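Local coordinates for protein acetyltransferase, GNAT family (Colwellia psychrerythraea, PDB 3IWG) that probably transfers an acyl group, most likely acetyl from acetyl-CoA, to an acceptor that is not known, as a member of the GNAT family, at residues N53-F57 with Y69-F75; L151-V155 with L169-G174; E196-F200 with H234-L240; D209-I213 with V227-T232. The contacts are given in a common frame with arbitrary orientation. Numbering follows the deposited sequence.

Interaction 1: residues N53-F57 with Y69-F75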
loop_
_atom_site.group_PDB
_atom_site.type_symbol
_atom_site.label_atom_id
_atom_site.label_comp_id
_atom_site.label_asym_id
_atom_site.label_seq_id
_atom_site.Cartn_x
_atom_site.Cartn_y
_atom_site.Cartn_z
ATOM N N ASN A 53 16.162 -7.701 32.044
ATOM C CA ASN A 53 14.732 -7.471 31.796
ATOM C C ASN A 53 14.476 -6.182 30.990
ATOM O O ASN A 53 14.969 -5.097 31.326
ATOM C CB ASN A 53 13.896 -7.468 33.099
ATOM C CG ASN A 53 12.366 -7.432 32.819
ATOM O OD1 ASN A 53 11.604 -6.806 33.563
ATOM N ND2 ASN A 53 11.933 -8.073 31.710
ATOM N N LEU A 54 13.680 -6.320 29.943
ATOM C CA LEU A 54 13.305 -5.209 29.080
ATOM C C LEU A 54 12.320 -4.231 29.748
ATOM O O LEU A 54 11.125 -4.489 29.771
ATOM C CB LEU A 54 12.668 -5.786 27.826
ATOM C CG LEU A 54 12.259 -4.835 26.711
ATOM C CD1 LEU A 54 13.468 -3.990 26.302
ATOM C CD2 LEU A 54 11.686 -5.696 25.549
ATOM N N VAL A 55 12.814 -3.100 30.249
ATOM C CA VAL A 55 11.986 -2.147 31.027
ATOM C C VAL A 55 11.693 -0.791 30.344
ATOM O O VAL A 55 11.068 0.114 30.946
ATOM C CB VAL A 55 12.641 -1.900 32.387
ATOM C CG1 VAL A 55 12.912 -3.252 33.068
ATOM C CG2 VAL A 55 13.929 -1.098 32.233
ATOM N N GLY A 56 12.150 -0.648 29.099
ATOM C CA GLY A 56 11.811 0.506 28.276
ATOM C C GLY A 56 12.341 0.416 26.861
ATOM O O GLY A 56 13.059 -0.527 26.527
ATOM N N PHE A 57 12.027 1.422 26.039
ATOM C CA PHE A 57 12.476 1.443 24.649
ATOM C C PHE A 57 12.477 2.852 24.009
ATOM O O PHE A 57 11.865 3.800 24.511
ATOM C CB PHE A 57 11.572 0.537 23.780
ATOM C CG PHE A 57 10.300 1.206 23.389
ATOM C CD1 PHE A 57 9.205 1.188 24.229
ATOM C CD2 PHE A 57 10.221 1.940 22.223
ATOM C CE1 PHE A 57 8.022 1.857 23.872
ATOM C CE2 PHE A 57 9.076 2.612 21.881
ATOM C CZ PHE A 57 7.978 2.577 22.699
ATOM N N TYR A 69 9.930 7.318 23.090
ATOM C CA TYR A 69 10.795 7.013 24.231
ATOM C C TYR A 69 9.919 6.664 25.435
ATOM O O TYR A 69 8.895 7.323 25.703
ATOM C CB TYR A 69 11.657 8.192 24.579
ATOM C CG TYR A 69 12.516 8.005 25.827
ATOM C CD1 TYR A 69 12.007 8.216 27.112
ATOM C CD2 TYR A 69 13.855 7.629 25.712
ATOM C CE1 TYR A 69 12.826 8.032 28.254
ATOM C CE2 TYR A 69 14.654 7.438 26.821
ATOM C CZ TYR A 69 14.145 7.664 28.081
ATOM O OH TYR A 69 14.986 7.493 29.130
ATOM N N TYR A 70 10.290 5.614 26.142
ATOM C CA TYR A 70 9.496 5.189 27.274
ATOM C C TYR A 70 10.355 4.355 28.206
ATOM O O TYR A 70 11.041 3.436 27.753
ATOM C CB TYR A 70 8.278 4.384 26.820
ATOM C CG TYR A 70 7.458 3.871 27.957
ATOM C CD1 TYR A 70 6.472 4.655 28.512
ATOM C CD2 TYR A 70 7.703 2.628 28.518
ATOM C CE1 TYR A 70 5.723 4.232 29.567
ATOM C CE2 TYR A 70 6.945 2.170 29.590
ATOM C CZ TYR A 70 5.960 2.991 30.125
ATOM O OH TYR A 70 5.201 2.586 31.198
ATOM N N LEU A 71 10.303 4.682 29.495
ATOM C CA LEU A 71 10.853 3.841 30.586
ATOM C C LEU A 71 9.782 3.530 31.603
ATOM O O LEU A 71 8.977 4.394 31.946
ATOM C CB LEU A 71 11.958 4.577 31.331
ATOM C CG LEU A 71 13.337 3.982 31.133
ATOM C CD1 LEU A 71 14.357 4.781 31.923
ATOM C CD2 LEU A 71 13.376 2.516 31.537
ATOM N N GLN A 72 9.765 2.314 32.110
ATOM C CA GLN A 72 8.841 2.023 33.193
ATOM C C GLN A 72 8.882 3.149 34.263
ATOM O O GLN A 72 9.933 3.785 34.527
ATOM C CB GLN A 72 9.077 0.646 33.785
ATOM C CG GLN A 72 8.238 -0.410 33.088
ATOM C CD GLN A 72 8.819 -1.783 33.219
ATOM O OE1 GLN A 72 9.760 -1.989 33.991
ATOM N NE2 GLN A 72 8.279 -2.742 32.456
ATOM N N PRO A 73 7.702 3.462 34.809
ATOM C CA PRO A 73 7.481 4.762 35.466
ATOM C C PRO A 73 8.375 5.010 36.659
ATOM O O PRO A 73 8.644 6.171 36.992
ATOM C CB PRO A 73 6.007 4.708 35.887
ATOM C CG PRO A 73 5.629 3.237 35.833
ATOM C CD PRO A 73 6.492 2.626 34.774
ATOM N N GLU A 74 8.856 3.924 37.271
ATOM C CA GLU A 74 9.660 4.015 38.471
ATOM C C GLU A 74 11.149 4.337 38.272
ATOM O O GLU A 74 11.931 4.249 39.264
ATOM C CB GLU A 74 9.536 2.714 39.281
ATOM C CG GLU A 74 10.194 1.489 38.656
ATOM C CD GLU A 74 9.229 0.626 37.830
ATOM O OE1 GLU A 74 8.200 1.160 37.317
ATOM O OE2 GLU A 74 9.528 -0.590 37.681
ATOM N N PHE A 75 11.557 4.718 37.046
ATOM C CA PHE A 75 12.969 5.072 36.807
ATOM C C PHE A 75 13.194 6.558 36.497
ATOM O O PHE A 75 14.154 6.910 35.812
ATOM C CB PHE A 75 13.638 4.239 35.724
ATOM C CG PHE A 75 13.417 2.742 35.835
ATOM C CD1 PHE A 75 12.158 2.193 35.753
ATOM C CD2 PHE A 75 14.495 1.878 35.918
ATOM C CE1 PHE A 75 11.981 0.838 35.795
ATOM C CE2 PHE A 75 14.312 0.507 35.977
ATOM C CZ PHE A 75 13.056 -0.011 35.916
#
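Gly56 makes the hollow in this antiparallel hairpin, and Leu71 and the backbone of Tyr70 fill it. Gly56 CA lies 3.1 Å from Tyr70 O and 4.1 Å from Leu71 CD2. A CB on Gly56 would clash with both residues. On the same face Val55 is the main bump. Val55 CG2 rests 3.7 Å from Leu71 CD2 and 3.9 Å from Phe75 CZ, and Val55 CB meets Gln72 OE1 at 3.3 Å. The Phe57 ring packs on the other face, with Phe57 CE1 3.9 Å from Tyr70 CB. Val55 and Gly56 both face Phe48 on the neighbouring strand, which makes a classic beta bulge. The strands are held by three backbone hydrogen bonds: Gln72 N to Val55 O (2.8 Å), Phe57 N to Tyr70 O (2.8 Å) and Tyr70 N to Phe57 O (2.9 Å). Tyr69 CA adds a CA-H...O contact to Phe57 O at 3.4 Å. The register thus rests on main-chain bonds, while apolar contacts of Val55 and Phe57 add packing.

Interaction 2: residues L151-V155 with L169-G174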
loop_
_atom_site.group_PDB
_atom_site.type_symbol
_atom_site.label_atom_id
_atom_site.label_comp_id
_atom_site.label_asym_id
_atom_site.label_seq_id
_atom_site.Cartn_x
_atom_site.Cartn_y
_atom_site.Cartn_z
ATOM N N LEU A 151 -9.903 3.698 -8.039
ATOM C CA LEU A 151 -8.596 3.917 -7.407
ATOM C C LEU A 151 -7.736 4.830 -8.231
ATOM O O LEU A 151 -7.067 5.708 -7.674
ATOM C CB LEU A 151 -7.866 2.596 -7.169
ATOM C CG LEU A 151 -6.453 2.538 -6.578
ATOM C CD1 LEU A 151 -6.342 3.105 -5.151
ATOM C CD2 LEU A 151 -5.986 1.037 -6.598
ATOM N N THR A 152 -7.733 4.636 -9.554
ATOM C CA THR A 152 -6.768 5.369 -10.382
ATOM C C THR A 152 -7.118 6.856 -10.376
ATOM O O THR A 152 -6.226 7.718 -10.417
ATOM C CB THR A 152 -6.624 4.879 -11.891
ATOM O OG1 THR A 152 -5.716 5.786 -12.570
ATOM C CG2 THR A 152 -7.977 4.930 -12.663
ATOM N N ALA A 153 -8.410 7.156 -10.356
ATOM C CA ALA A 153 -8.829 8.547 -10.320
ATOM C C ALA A 153 -8.379 9.188 -9.001
ATOM O O ALA A 153 -7.800 10.286 -8.992
ATOM C CB ALA A 153 -10.343 8.649 -10.518
ATOM N N PHE A 154 -8.558 8.484 -7.889
ATOM C CA PHE A 154 -8.041 9.018 -6.631
ATOM C C PHE A 154 -6.525 9.234 -6.665
ATOM O O PHE A 154 -6.004 10.235 -6.181
ATOM C CB PHE A 154 -8.454 8.123 -5.481
ATOM C CG PHE A 154 -9.866 8.376 -4.982
ATOM C CD1 PHE A 154 -10.136 9.373 -4.038
ATOM C CD2 PHE A 154 -10.918 7.628 -5.441
ATOM C CE1 PHE A 154 -11.458 9.576 -3.577
ATOM C CE2 PHE A 154 -12.220 7.837 -4.991
ATOM C CZ PHE A 154 -12.502 8.806 -4.067
ATOM N N VAL A 155 -5.803 8.276 -7.226
ATOM C CA VAL A 155 -4.320 8.328 -7.266
ATOM C C VAL A 155 -3.855 9.505 -8.101
ATOM O O VAL A 155 -3.032 10.320 -7.659
ATOM C CB VAL A 155 -3.719 6.988 -7.783
ATOM C CG1 VAL A 155 -2.278 7.153 -8.301
ATOM C CG2 VAL A 155 -3.823 5.890 -6.658
ATOM N N LEU A 169 0.861 5.885 -3.587
ATOM C CA LEU A 169 -0.578 6.195 -3.536
ATOM C C LEU A 169 -1.435 5.016 -3.948
ATOM O O LEU A 169 -2.501 4.774 -3.353
ATOM C CB LEU A 169 -0.887 7.379 -4.414
ATOM C CG LEU A 169 -1.031 8.795 -3.905
ATOM C CD1 LEU A 169 -1.027 9.017 -2.395
ATOM C CD2 LEU A 169 -0.069 9.723 -4.633
ATOM N N THR A 170 -0.977 4.250 -4.931
ATOM C CA THR A 170 -1.748 3.109 -5.387
ATOM C C THR A 170 -1.908 2.101 -4.260
ATOM O O THR A 170 -2.997 1.535 -4.047
ATOM C CB THR A 170 -1.098 2.450 -6.636
ATOM O OG1 THR A 170 -0.928 3.434 -7.658
ATOM C CG2 THR A 170 -1.957 1.296 -7.190
ATOM N N GLN A 171 -0.850 1.900 -3.483
ATOM C CA GLN A 171 -0.963 0.962 -2.355
ATOM C C GLN A 171 -1.719 1.572 -1.200
ATOM O O GLN A 171 -2.577 0.943 -0.611
ATOM C CB GLN A 171 0.413 0.474 -1.873
ATOM C CG GLN A 171 1.193 -0.405 -2.929
ATOM C CD GLN A 171 0.439 -1.655 -3.382
ATOM O OE1 GLN A 171 -0.120 -2.409 -2.581
ATOM N NE2 GLN A 171 0.464 -1.894 -4.676
ATOM N N TYR A 172 -1.414 2.803 -0.867
ATOM C CA TYR A 172 -2.034 3.433 0.313
ATOM C C TYR A 172 -3.547 3.555 0.140
ATOM O O TYR A 172 -4.337 3.150 0.997
ATOM C CB TYR A 172 -1.437 4.791 0.491
ATOM C CG TYR A 172 -2.036 5.589 1.585
ATOM C CD1 TYR A 172 -1.582 5.460 2.891
ATOM C CD2 TYR A 172 -3.032 6.516 1.315
ATOM C CE1 TYR A 172 -2.172 6.207 3.916
ATOM C CE2 TYR A 172 -3.631 7.242 2.313
ATOM C CZ TYR A 172 -3.200 7.091 3.599
ATOM O OH TYR A 172 -3.758 7.838 4.576
ATOM N N TYR A 173 -3.933 4.019 -1.039
ATOM C CA TYR A 173 -5.326 4.140 -1.380
ATOM C C TYR A 173 -5.990 2.800 -1.625
ATOM O O TYR A 173 -7.108 2.617 -1.236
ATOM C CB TYR A 173 -5.505 5.088 -2.557
ATOM C CG TYR A 173 -5.477 6.564 -2.257
ATOM C CD1 TYR A 173 -5.850 7.085 -1.013
ATOM C CD2 TYR A 173 -5.197 7.472 -3.280
ATOM C CE1 TYR A 173 -5.869 8.480 -0.794
ATOM C CE2 TYR A 173 -5.233 8.871 -3.073
ATOM C CZ TYR A 173 -5.576 9.356 -1.843
ATOM O OH TYR A 173 -5.610 10.716 -1.707
ATOM N N GLY A 174 -5.284 1.825 -2.185
ATOM C CA GLY A 174 -5.883 0.484 -2.356
ATOM C C GLY A 174 -6.292 -0.104 -1.020
ATOM O O GLY A 174 -7.378 -0.659 -0.817
#
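This is an apolar helix-helix contact between helices 151-162 and 166-178, which follow each other in the chain. The axes of the two segments come within 9.5 Å and cross at 121°. No hydrogen bond joins them. Val155 and Leu151 carry the packing from the first helix. Val155 CG2 sits 3.7 Å from Thr170 CA, 4.0 Å from Leu169 CB and 4.0 Å from Tyr173 CD2, meeting the Tyr173 ring at its edge. One turn earlier, Leu151 CD1 reaches Tyr173 CB and Gly174 N, both at 3.4 Å. In GNAT proteins a pair of helices commonly follows the first strand, and this pair between strands 144-145 and 182-187 fits that pattern. Phe154 CB lies 4.0 Å from Tyr173 CD2, and its ring leads away to Leu182 and Leu191 of the sheet. Thr170 OG1 bonds back to Glu166 O within its own helix. Beyond the contact, Thr152 packs on Pro41 of the second subunit, and Gln171 meets Gln171 of that subunit.

Interaction 3: residues E196-F200 with H234-L240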
loop_
_atom_site.group_PDB
_atom_site.type_symbol
_atom_site.label_atom_id
_atom_site.label_comp_id
_atom_site.label_asym_id
_atom_site.label_seq_id
_atom_site.Cartn_x
_atom_site.Cartn_y
_atom_site.Cartn_z
ATOM N N GLU A 196 -10.584 11.054 3.972
ATOM C CA GLU A 196 -10.206 9.839 4.691
ATOM C C GLU A 196 -10.768 9.852 6.122
ATOM O O GLU A 196 -10.640 10.844 6.826
ATOM C CB GLU A 196 -8.687 9.724 4.769
ATOM C CG GLU A 196 -8.023 9.858 3.418
ATOM C CD GLU A 196 -6.489 9.653 3.418
ATOM O OE1 GLU A 196 -5.887 9.293 4.460
ATOM O OE2 GLU A 196 -5.881 9.850 2.344
ATOM N N CYS A 197 -11.411 8.761 6.519
ATOM C CA CYS A 197 -11.906 8.573 7.847
ATOM C C CYS A 197 -11.326 7.247 8.358
ATOM O O CYS A 197 -11.936 6.189 8.171
ATOM C CB CYS A 197 -13.422 8.508 7.803
ATOM S SG CYS A 197 -14.238 8.331 9.411
ATOM N N ARG A 198 -10.154 7.313 8.988
ATOM C CA ARG A 198 -9.393 6.105 9.246
ATOM C C ARG A 198 -9.573 5.602 10.633
ATOM O O ARG A 198 -9.469 6.358 11.583
ATOM C CB ARG A 198 -7.924 6.383 9.138
ATOM C CG ARG A 198 -7.424 6.961 7.793
ATOM C CD ARG A 198 -5.967 7.442 8.052
ATOM N NE ARG A 198 -5.723 8.547 7.191
ATOM C CZ ARG A 198 -5.433 9.792 7.527
ATOM N NH1 ARG A 198 -5.290 10.660 6.526
ATOM N NH2 ARG A 198 -5.194 10.154 8.771
ATOM N N LEU A 199 -9.782 4.313 10.761
ATOM C CA LEU A 199 -9.892 3.714 12.068
ATOM C C LEU A 199 -8.527 3.307 12.485
ATOM O O LEU A 199 -7.676 3.113 11.653
ATOM C CB LEU A 199 -10.775 2.471 12.029
ATOM C CG LEU A 199 -12.246 2.807 12.152
ATOM C CD1 LEU A 199 -12.665 3.867 11.157
ATOM C CD2 LEU A 199 -13.117 1.492 12.024
ATOM N N PHE A 200 -8.349 3.170 13.785
ATOM C CA PHE A 200 -7.161 2.574 14.371
ATOM C C PHE A 200 -7.399 1.111 14.716
ATOM O O PHE A 200 -8.413 0.748 15.327
ATOM C CB PHE A 200 -6.845 3.293 15.639
ATOM C CG PHE A 200 -6.408 4.700 15.420
ATOM C CD1 PHE A 200 -5.074 4.983 15.190
ATOM C CD2 PHE A 200 -7.325 5.738 15.458
ATOM C CE1 PHE A 200 -4.659 6.290 15.020
ATOM C CE2 PHE A 200 -6.927 7.045 15.253
ATOM C CZ PHE A 200 -5.589 7.330 15.048
ATOM N N HIS A 234 -19.653 10.650 9.586
ATOM C CA HIS A 234 -19.443 9.250 9.267
ATOM C C HIS A 234 -18.710 8.577 10.418
ATOM O O HIS A 234 -18.973 7.441 10.714
ATOM C CB HIS A 234 -18.638 9.092 7.966
ATOM C CG HIS A 234 -18.467 7.669 7.525
ATOM N ND1 HIS A 234 -19.420 6.990 6.786
ATOM C CD2 HIS A 234 -17.439 6.801 7.704
ATOM C CE1 HIS A 234 -18.995 5.759 6.553
ATOM N NE2 HIS A 234 -17.799 5.618 7.106
ATOM N N ALA A 235 -17.774 9.269 11.038
ATOM C CA ALA A 235 -17.145 8.727 12.231
ATOM C C ALA A 235 -18.162 8.556 13.339
ATOM O O ALA A 235 -18.264 7.474 13.926
ATOM C CB ALA A 235 -15.975 9.588 12.693
ATOM N N ALA A 236 -18.943 9.590 13.608
ATOM C CA ALA A 236 -19.947 9.500 14.636
ATOM C C ALA A 236 -20.939 8.304 14.418
ATOM O O ALA A 236 -21.261 7.621 15.355
ATOM C CB ALA A 236 -20.712 10.864 14.818
ATOM N N THR A 237 -21.377 8.018 13.201
ATOM C CA THR A 237 -22.221 6.844 13.022
ATOM C C THR A 237 -21.534 5.533 13.413
ATOM O O THR A 237 -22.222 4.581 13.780
ATOM C CB THR A 237 -22.738 6.673 11.595
ATOM O OG1 THR A 237 -21.648 6.286 10.733
ATOM C CG2 THR A 237 -23.418 7.974 11.117
ATOM N N GLN A 238 -20.200 5.483 13.343
ATOM C CA GLN A 238 -19.446 4.292 13.787
ATOM C C GLN A 238 -19.138 4.322 15.253
ATOM O O GLN A 238 -18.448 3.451 15.739
ATOM C CB GLN A 238 -18.123 4.160 13.041
ATOM C CG GLN A 238 -18.256 3.701 11.643
ATOM C CD GLN A 238 -17.007 3.960 10.868
ATOM O OE1 GLN A 238 -16.187 3.069 10.666
ATOM N NE2 GLN A 238 -16.853 5.194 10.420
ATOM N N GLY A 239 -19.596 5.353 15.949
ATOM C CA GLY A 239 -19.366 5.483 17.398
ATOM C C GLY A 239 -18.014 6.070 17.763
ATOM O O GLY A 239 -17.584 5.953 18.901
ATOM N N LEU A 240 -17.355 6.702 16.800
ATOM C CA LEU A 240 -15.962 7.184 17.000
ATOM C C LEU A 240 -15.872 8.701 17.153
ATOM O O LEU A 240 -16.631 9.437 16.585
ATOM C CB LEU A 240 -15.082 6.762 15.818
ATOM C CG LEU A 240 -15.142 5.306 15.366
ATOM C CD1 LEU A 240 -14.473 5.128 13.994
ATOM C CD2 LEU A 240 -14.517 4.424 16.420
HETATM O O HOH W 1 -14.596 4.855 7.913
#
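The segment 234-240 carries the last turn of helix 223-237 and its exit, and it packs on the end of strand 190-199. His234 comes first. The sulfur of Cys197 lies at the edge of its ring, with Cys197 SG 3.9 Å from CD2 of His234. Phe183 meets the same imidazole edge-to-face. Ala235 follows, and its CB is 3.9 Å from Cys197 SG, so the thiol touches both residues. Thr237 takes no part in the contact; its OG1 donates to His234 O at 2.9 Å. Gln238 folds back, and its NE2 donates to His234 O at 3.1 Å. Gln238 OE1 lies 3.6 Å from Leu199 CD1. A water receives a weak bond from Gln238 NE2 (3.4 Å) and donates to Cys197 O (3.0 Å), giving the contact a polar link. Gly239 ends the helix with positive phi. Gly239 N bonds to Ala236 O (2.9 Å) and Leu240 N to Ala235 O (3.1 Å). Leu240 then turns to the strand, its CD1 3.6 Å from Leu199 CD1. On the face of the strand turned from the helix, Arg198 NH1 forms a salt bridge with Glu196 OE1 at 2.5 Å. The two bonds back into the last turn, with Gly239 at positive phi, make a Schellman motif. It closes the helix that leads into strand 241-247 of the alpha/beta GNAT fold.

Interaction 4: residues D209-I213 with V227-T232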
loop_
_atom_site.group_PDB
_atom_site.type_symbol
_atom_site.label_atom_id
_atom_site.label_comp_id
_atom_site.label_asym_id
_atom_site.label_seq_id
_atom_site.Cartn_x
_atom_site.Cartn_y
_atom_site.Cartn_z
ATOM N N ASP A 209 -9.269 9.146 12.566
ATOM C CA ASP A 209 -8.274 10.122 12.194
ATOM C C ASP A 209 -8.609 10.565 10.758
ATOM O O ASP A 209 -8.575 9.747 9.833
ATOM C CB ASP A 209 -6.917 9.438 12.257
ATOM C CG ASP A 209 -5.719 10.386 12.106
ATOM O OD1 ASP A 209 -5.834 11.641 12.060
ATOM O OD2 ASP A 209 -4.600 9.834 12.064
ATOM N N LEU A 210 -8.932 11.847 10.580
ATOM C CA LEU A 210 -9.409 12.360 9.307
ATOM C C LEU A 210 -8.326 13.062 8.487
ATOM O O LEU A 210 -7.433 13.685 9.022
ATOM C CB LEU A 210 -10.563 13.333 9.540
ATOM C CG LEU A 210 -11.601 12.872 10.550
ATOM C CD1 LEU A 210 -12.743 13.897 10.706
ATOM C CD2 LEU A 210 -12.144 11.461 10.228
ATOM N N GLY A 211 -8.411 12.937 7.175
ATOM C CA GLY A 211 -7.577 13.715 6.247
ATOM C C GLY A 211 -8.408 14.115 5.048
ATOM O O GLY A 211 -9.438 13.511 4.769
HETATM N N MSE A 212 -7.993 15.169 4.374
HETATM C CA MSE A 212 -8.633 15.587 3.149
HETATM C C MSE A 212 -7.638 16.233 2.174
HETATM O O MSE A 212 -6.603 16.772 2.572
HETATM C CB MSE A 212 -9.751 16.611 3.345
HETATM C CG MSE A 212 -10.074 17.050 4.735
HETATM SE SE MSE A 212 -9.004 18.500 5.392
HETATM C CE MSE A 212 -7.567 17.619 6.303
ATOM N N ILE A 213 -8.006 16.162 0.891
ATOM C CA ILE A 213 -7.361 16.915 -0.155
ATOM C C ILE A 213 -8.420 17.603 -0.996
ATOM O O ILE A 213 -9.316 16.953 -1.533
ATOM C CB ILE A 213 -6.557 15.978 -1.127
ATOM C CG1 ILE A 213 -5.528 15.106 -0.398
ATOM C CG2 ILE A 213 -5.904 16.820 -2.192
ATOM C CD1 ILE A 213 -4.872 13.932 -1.365
ATOM N N VAL A 227 -16.052 18.794 3.850
ATOM C CA VAL A 227 -15.546 17.432 3.758
ATOM C C VAL A 227 -15.322 16.930 5.168
ATOM O O VAL A 227 -15.766 15.854 5.536
ATOM C CB VAL A 227 -14.240 17.345 2.917
ATOM C CG1 VAL A 227 -13.621 15.997 3.010
ATOM C CG2 VAL A 227 -14.542 17.660 1.482
ATOM N N LEU A 228 -14.661 17.754 5.961
ATOM C CA LEU A 228 -14.419 17.433 7.354
ATOM C C LEU A 228 -15.757 17.190 8.087
ATOM O O LEU A 228 -15.884 16.238 8.850
ATOM C CB LEU A 228 -13.626 18.555 7.991
ATOM C CG LEU A 228 -12.151 18.518 7.643
ATOM C CD1 LEU A 228 -11.475 19.797 8.130
ATOM C CD2 LEU A 228 -11.516 17.331 8.347
ATOM N N THR A 229 -16.764 18.005 7.804
ATOM C CA THR A 229 -18.053 17.841 8.450
ATOM C C THR A 229 -18.668 16.497 8.088
ATOM O O THR A 229 -19.177 15.807 8.952
ATOM C CB THR A 229 -19.015 18.988 8.105
ATOM O OG1 THR A 229 -18.399 20.225 8.497
ATOM C CG2 THR A 229 -20.342 18.827 8.846
ATOM N N PHE A 230 -18.602 16.101 6.818
ATOM C CA PHE A 230 -19.113 14.788 6.419
ATOM C C PHE A 230 -18.370 13.678 7.145
ATOM O O PHE A 230 -18.963 12.753 7.671
ATOM C CB PHE A 230 -18.906 14.582 4.922
ATOM C CG PHE A 230 -19.333 13.244 4.423
ATOM C CD1 PHE A 230 -18.465 12.192 4.436
ATOM C CD2 PHE A 230 -20.598 13.057 3.904
ATOM C CE1 PHE A 230 -18.843 10.950 3.975
ATOM C CE2 PHE A 230 -20.988 11.809 3.431
ATOM C CZ PHE A 230 -20.109 10.763 3.456
ATOM N N LEU A 231 -17.057 13.781 7.117
ATOM C CA LEU A 231 -16.201 12.758 7.591
ATOM C C LEU A 231 -16.420 12.569 9.097
ATOM O O LEU A 231 -16.397 11.420 9.588
ATOM C CB LEU A 231 -14.748 13.125 7.292
ATOM C CG LEU A 231 -14.212 12.966 5.859
ATOM C CD1 LEU A 231 -12.811 13.469 5.829
ATOM C CD2 LEU A 231 -14.271 11.520 5.353
ATOM N N THR A 232 -16.651 13.677 9.812
ATOM C CA THR A 232 -16.975 13.650 11.255
ATOM C C THR A 232 -18.294 12.932 11.505
ATOM O O THR A 232 -18.403 12.115 12.438
ATOM C CB THR A 232 -17.077 15.089 11.908
ATOM O OG1 THR A 232 -15.855 15.805 11.729
ATOM C CG2 THR A 232 -17.350 14.994 13.425
#
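Apolar contacts make up most of this strand-helix packing, which buries 301 Å² counted over both segments. Leu210 and Met212, a selenomethionine here, both point from the strand toward the helix. Leu210 CD1 lies 4.0 Å from Leu231 CB, and Leu210 CB lies 4.3 Å from Leu228 CD2. Met212 CB packs on Val227 CG1 and Met212 CG on Leu228 CG, each at 3.9 Å. Leu228 therefore touches both strand residues. Gly211 has no side chain, but its carbonyl contributes: Gly211 O is 3.5 Å from Leu231 CD1. Polar atoms take a smaller part. No hydrogen bond crosses between the segments. Thr232 OG1 comes within 3.8 Å of Leu210 CD1, yet its bond is to Leu228 O (2.9 Å) inside the helix. Backbone bonds such as Leu231 N to Val227 O (2.9 Å) hold the helical turns. The segment axes are 9.0 Å apart at closest, and their directions differ by 149°, so the chain nearly reverses. Strand 207-214, helix 223-237 and strand 241-247 form a beta-alpha-beta unit. Strand 207-214 lies between strands 190-199 and 241-247. Its Ile213 points away from helix 223-237 and packs on helix 151-162, so helices cover both faces of the sheet here.

Interactions 2, 3 and 4 lie in one GNAT family region, and interaction 1 lies in another. Interaction 1 is far from the rest, its centre 33 to 40 Å from theirs, though interactions 3 and 4 reach the same mixed sheet as interaction 1. Interactions 3 and 4 are closest, with centres 10 Å apart. They share helix 223-237 and use adjacent antiparallel strands, where Glu196 N bonds to Gly211 O at 2.8 Å. Interaction 2 packs on this unit: Tyr172 OH is 2.6 Å from Glu196 OE1, a probable hydrogen bond, and Tyr173 OH is 3.3 Å from Ile213 CD1. In GNAT relatives, acetyl-CoA generally binds near the start of the helix corresponding to 223-237.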